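Local coordinates for protein 4-hydroxythreonine-4-phosphate dehydrogenase (PDB 6XMY) that probably catalyses the NAD-dependent oxidation of 4-(phosphooxy)-L-threonine, the fourth of five steps from D-erythrose 4-phosphate to pyridoxine 5'-phosphate, at residues H138-A143 and L290-R294; V152-S158 and E282-L288. All coordinates share one frame; numbering follows the deposited sequence. Where two conformers were deposited one is given.

Contact 1 (H138-A143 and L290-R294); sequences HTEFFA and LPIIR. With SO4 (sulfate ion), chain C.
H138, T139 and R294 converge on one sulfate ion, H138 and T139 at the first turn of helix 138-145 and R294 at the start of strand 294-297. The arrangement is an anion pocket at a helix N-terminus, where the dipole of helix 138-145 would probably add to the attraction. Because all three residues are predicted substrate ligands of this PdxA-family enzyme, the sulfate probably occupies the place of the substrate phosphate.

Hydrogen bonds to the anion come from both segments. Sulfate O2 is gripped twice by H138, through backbone N and ring ND1, each at 2.8 Å; with CG beside the backbone N (chi1 -70°), the ring turns ND1 onto the same oxygen as the amide. T139 does likewise with O3, its OG1 lying 2.7 Å from that oxygen and its N adding a nearly straight bond (164°). R294 presents the edge of its guanidinium, NH1 and NH2 sharing sulfate O1. T287 and T120 accept further bonds from NH1 and NH2, respectively, which should fix the rotation of the group.

Van der Waals packing holds the arginine from the helix side. H138 CB rests over one guanidinium face, off toward the rim, 3.2 Å from R294 NH2, and the imidazole and guanidinium planes are 36° apart. Farther back, F142 CE2 meets the aliphatic part of the arginine at CG, 3.8 Å away.

The apolar end of the contact belongs to L290, which reaches the helix from the loop between strands 284-288 and 294-297. Its CD1 packs on F142 CB at 3.8 Å, while CD2 lies 3.8 Å from F142 O.

Contact 2 (V152-S158 and E282-L288); sequences VMMLACS and EAVNITL. With SO4 (sulfate ion), chain C.
V152 and L288 form the first hydrogen-bonded pair of an antiparallel beta ladder between strands 152-156 and 284-288, and M154-I286 and A156-V284 repeat it at every second residue. The two bonds received from strand 284-288 by V152 O and M154 O are almost straight, L288 N to V152 O at 177° and I286 N to M154 O much the same. Just past the ladder, S158 N binds E282 OE2 at 2.9 Å, coming from above the carboxylate plane.

N285 brings a polar group to the face that carries M153 and L155. Its CB lies against L155 CD1 at 3.8 Å. From there CG stands anti to the backbone N (chi1 164°), which lifts the amide off the sheet alongside the L155 and M153 side chains of the neighbouring strand; CG itself still borders L155 CD1. OD1 meets M153 CG at 3.6 Å, a packing contact in which the two side chains cross at about a right angle. ND2 completes the path by donating to sulfate O1 over 2.9 Å, with a bent angle of 133°, consistent with the predicted role of N285 in binding substrate.

On the opposite face, M154 and I286 run side by side, CE of the methionine touching CG2 of the isoleucine at 3.7 Å. This apolar face packs against helix 180-197, while L155 on the N285 face meets helix 268-279. Strands 161-164 and 294-297 flank the pair, hydrogen-bonded to strands 152-156 and 284-288, respectively.

Overall arrangement
Both contacts are buried near the centre of the chain and meet at the sulfate, whose O1 accepts bonds from R294 of contact 1 and N285 of contact 2. They are also joined directly through T287 of contact 2, and M153 CE, in the conformer given, packs on T139 OG1. Helix 138-145 leads into strand 152-156, and strand 284-288 into the loop of 290-294, so contact 2 nests within the chain closed by contact 1. Their chemistry differs. Contact 1 joins a helix to a loop by packing and a shared anion, whereas contact 2 rests on regular backbone bonds and opens toward solvent at its 157-158 and 282 end.

Contact 1 (H138-A143 and L290-R294)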
# COMPACT_ATOMS: atom_id res chain seq x y z
N HIS A 138 -4.79 5.34 -3.38
CA HIS A 138 -5.25 4.02 -3.81
C HIS A 138 -6.21 3.43 -2.79
O HIS A 138 -7.18 2.75 -3.15
CB HIS A 138 -4.09 3.02 -3.91
CG HIS A 138 -3.12 3.24 -5.03
ND1 HIS A 138 -1.95 3.96 -4.88
CD2 HIS A 138 -3.10 2.75 -6.29
CE1 HIS A 138 -1.27 3.93 -6.01
NE2 HIS A 138 -1.94 3.20 -6.89
N THR A 139 -5.91 3.62 -1.50
CA THR A 139 -6.65 2.94 -0.45
C THR A 139 -8.12 3.31 -0.49
O THR A 139 -9.01 2.44 -0.47
CB THR A 139 -6.03 3.29 0.91
OG1 THR A 139 -4.64 2.91 0.90
CG2 THR A 139 -6.75 2.59 2.04
N GLU A 140 -8.41 4.61 -0.59
CA GLU A 140 -9.79 5.07 -0.67
C GLU A 140 -10.41 4.73 -2.01
O GLU A 140 -11.61 4.40 -2.09
CB GLU A 140 -9.86 6.58 -0.43
CG GLU A 140 -9.50 7.03 0.98
CD GLU A 140 -8.02 6.89 1.29
OE1 GLU A 140 -7.19 7.16 0.41
OE2 GLU A 140 -7.70 6.48 2.43
N PHE A 141 -9.62 4.81 -3.09
CA PHE A 141 -10.14 4.43 -4.40
C PHE A 141 -10.63 2.99 -4.39
O PHE A 141 -11.73 2.70 -4.88
CB PHE A 141 -9.07 4.62 -5.49
CG PHE A 141 -9.50 4.08 -6.83
CD1 PHE A 141 -10.24 4.86 -7.71
CD2 PHE A 141 -9.21 2.77 -7.20
CE1 PHE A 141 -10.66 4.36 -8.94
CE2 PHE A 141 -9.63 2.27 -8.41
CZ PHE A 141 -10.35 3.06 -9.28
N PHE A 142 -9.83 2.08 -3.84
CA PHE A 142 -10.22 0.67 -3.85
C PHE A 142 -11.38 0.41 -2.89
O PHE A 142 -12.26 -0.40 -3.19
CB PHE A 142 -9.02 -0.22 -3.51
CG PHE A 142 -7.92 -0.21 -4.56
CD1 PHE A 142 -8.24 -0.33 -5.91
CD2 PHE A 142 -6.58 -0.12 -4.19
CE1 PHE A 142 -7.23 -0.33 -6.87
CE2 PHE A 142 -5.58 -0.12 -5.15
CZ PHE A 142 -5.90 -0.23 -6.48
N ALA A 143 -11.39 1.08 -1.73
CA ALA A 143 -12.53 0.96 -0.83
C ALA A 143 -13.82 1.34 -1.54
O ALA A 143 -14.83 0.63 -1.46
CB ALA A 143 -12.31 1.82 0.41
N LEU A 290 -10.22 -5.48 1.68
CA LEU A 290 -10.79 -5.62 0.34
C LEU A 290 -11.03 -7.09 0.03
O LEU A 290 -10.44 -7.97 0.67
CB LEU A 290 -9.81 -5.08 -0.69
CG LEU A 290 -9.35 -3.63 -0.56
CD1 LEU A 290 -8.28 -3.38 -1.59
CD2 LEU A 290 -10.53 -2.67 -0.75
N PRO A 291 -11.87 -7.40 -0.96
CA PRO A 291 -12.02 -8.79 -1.40
C PRO A 291 -10.88 -9.28 -2.27
O PRO A 291 -10.89 -10.44 -2.70
CB PRO A 291 -13.34 -8.77 -2.18
CG PRO A 291 -13.48 -7.40 -2.66
CD PRO A 291 -12.83 -6.50 -1.64
N ILE A 292 -9.90 -8.42 -2.56
CA ILE A 292 -8.68 -8.80 -3.25
C ILE A 292 -7.49 -8.49 -2.36
O ILE A 292 -7.59 -7.73 -1.39
CB ILE A 292 -8.52 -8.08 -4.61
CG1 ILE A 292 -8.39 -6.56 -4.39
CG2 ILE A 292 -9.67 -8.43 -5.56
CD1 ILE A 292 -7.79 -5.80 -5.57
N ILE A 293 -6.36 -9.10 -2.70
CA ILE A 293 -5.08 -8.75 -2.10
C ILE A 293 -4.53 -7.56 -2.86
O ILE A 293 -4.47 -7.57 -4.09
CB ILE A 293 -4.11 -9.94 -2.20
CG1 ILE A 293 -4.63 -11.15 -1.44
CG2 ILE A 293 -2.72 -9.52 -1.76
CD1 ILE A 293 -4.02 -12.44 -1.91
N ARG A 294 -4.13 -6.52 -2.13
CA ARG A 294 -3.46 -5.38 -2.75
C ARG A 294 -2.31 -4.94 -1.86
O ARG A 294 -2.52 -4.59 -0.70
CB ARG A 294 -4.42 -4.21 -2.99
CG ARG A 294 -3.71 -2.98 -3.59
CD ARG A 294 -3.44 -1.93 -2.53
NE ARG A 294 -2.56 -0.86 -3.01
CZ ARG A 294 -2.46 0.34 -2.44
NH1 ARG A 294 -3.22 0.65 -1.40
NH2 ARG A 294 -1.63 1.25 -2.94
S SO4 C . -2.24 4.79 -1.00
O1 SO4 C . -2.00 3.35 -0.99
O2 SO4 C . -2.20 5.28 -2.37
O3 SO4 C . -3.58 5.03 -0.47
O4 SO4 C . -1.25 5.53 -0.21

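Contact 2 (V152-S158 and E282-L288)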
# COMPACT_ATOMS: atom_id res chain seq x y z
N VAL A 152 -8.15 -0.66 5.82
CA VAL A 152 -7.08 -0.23 6.70
C VAL A 152 -5.78 -0.22 5.92
O VAL A 152 -5.42 -1.21 5.28
CB VAL A 152 -6.94 -1.13 7.94
CG1 VAL A 152 -5.77 -0.65 8.81
CG2 VAL A 152 -8.24 -1.17 8.73
N MET A 153 -5.07 0.90 5.98
CA MET A 153 -3.72 1.00 5.45
C MET A 153 -2.75 0.53 6.52
O MET A 153 -2.73 1.09 7.63
CB MET A 153 -3.39 2.43 5.05
CG MET A 153 -1.91 2.63 4.73
SD MET A 153 -1.44 4.34 4.40
CE MET A 153 -2.55 4.74 3.05
N MET A 154 -1.95 -0.47 6.20
CA MET A 154 -0.96 -0.98 7.14
C MET A 154 0.37 -1.06 6.42
O MET A 154 0.47 -1.69 5.36
CB MET A 154 -1.34 -2.36 7.70
CG MET A 154 -0.35 -2.87 8.73
SD MET A 154 -0.78 -4.48 9.39
CE MET A 154 -0.31 -5.56 8.04
N LEU A 155 1.38 -0.40 6.95
CA LEU A 155 2.74 -0.59 6.47
C LEU A 155 3.42 -1.68 7.30
O LEU A 155 3.22 -1.77 8.52
CB LEU A 155 3.54 0.72 6.48
CG LEU A 155 3.39 1.54 5.18
CD1 LEU A 155 1.98 2.10 5.01
CD2 LEU A 155 4.43 2.66 5.10
N ALA A 156 4.21 -2.51 6.63
CA ALA A 156 4.77 -3.69 7.26
C ALA A 156 6.21 -3.87 6.84
O ALA A 156 6.53 -3.79 5.65
CB ALA A 156 3.96 -4.94 6.88
N CYS A 157 7.07 -4.12 7.82
CA CYS A 157 8.45 -4.51 7.60
C CYS A 157 8.83 -5.47 8.73
O CYS A 157 8.03 -5.74 9.62
CB CYS A 157 9.37 -3.29 7.54
SG CYS A 157 9.33 -2.26 9.04
N SER A 158 10.06 -5.99 8.68
CA SER A 158 10.47 -6.93 9.72
C SER A 158 10.48 -6.29 11.10
O SER A 158 10.27 -6.98 12.10
CB SER A 158 11.84 -7.53 9.39
OG SER A 158 12.86 -6.57 9.57
N GLU A 282 12.47 -1.85 2.59
CA GLU A 282 11.89 -3.19 2.70
C GLU A 282 10.40 -3.17 2.98
O GLU A 282 9.76 -4.23 2.86
CB GLU A 282 12.59 -4.00 3.80
CG GLU A 282 12.15 -3.58 5.20
CD GLU A 282 12.50 -4.60 6.27
OE1 GLU A 282 13.47 -4.37 7.02
OE2 GLU A 282 11.79 -5.63 6.36
N ALA A 283 9.83 -2.03 3.34
CA ALA A 283 8.47 -1.98 3.84
C ALA A 283 7.45 -2.02 2.71
O ALA A 283 7.71 -1.57 1.59
CB ALA A 283 8.25 -0.73 4.69
N VAL A 284 6.28 -2.55 3.04
CA VAL A 284 5.18 -2.74 2.10
C VAL A 284 3.95 -2.08 2.69
O VAL A 284 3.67 -2.23 3.89
CB VAL A 284 4.91 -4.24 1.90
CG1 VAL A 284 3.70 -4.47 0.98
CG2 VAL A 284 6.15 -4.94 1.35
N ASN A 285 3.21 -1.36 1.86
CA ASN A 285 1.90 -0.84 2.21
C ASN A 285 0.89 -1.88 1.74
O ASN A 285 0.83 -2.18 0.54
CB ASN A 285 1.70 0.52 1.53
CG ASN A 285 0.25 0.99 1.49
OD1 ASN A 285 -0.64 0.45 2.17
ND2 ASN A 285 -0.00 2.01 0.67
N ILE A 286 0.16 -2.47 2.67
CA ILE A 286 -0.86 -3.45 2.34
C ILE A 286 -2.21 -2.92 2.78
O ILE A 286 -2.35 -2.40 3.89
CB ILE A 286 -0.55 -4.83 2.95
CG1 ILE A 286 -1.65 -5.81 2.58
CG2 ILE A 286 -0.39 -4.76 4.45
CD1 ILE A 286 -1.30 -7.18 2.89
N THR A 287 -3.21 -3.05 1.90
CA THR A 287 -4.56 -2.62 2.22
C THR A 287 -5.33 -3.81 2.78
O THR A 287 -5.43 -4.86 2.12
CB THR A 287 -5.27 -2.07 0.99
OG1 THR A 287 -4.52 -0.97 0.46
CG2 THR A 287 -6.67 -1.59 1.36
N LEU A 288 -5.89 -3.65 3.98
CA LEU A 288 -6.67 -4.70 4.62
C LEU A 288 -8.15 -4.41 4.45
O LEU A 288 -8.59 -3.26 4.58
CB LEU A 288 -6.36 -4.74 6.11
CG LEU A 288 -4.87 -4.73 6.46
CD1 LEU A 288 -4.71 -4.73 7.97
CD2 LEU A 288 -4.12 -5.89 5.81
S SO4 C . -2.24 4.79 -1.00
O1 SO4 C . -2.00 3.35 -0.99
O2 SO4 C . -2.20 5.28 -2.37
O3 SO4 C . -3.58 5.03 -0.47
O4 SO4 C . -1.25 5.53 -0.21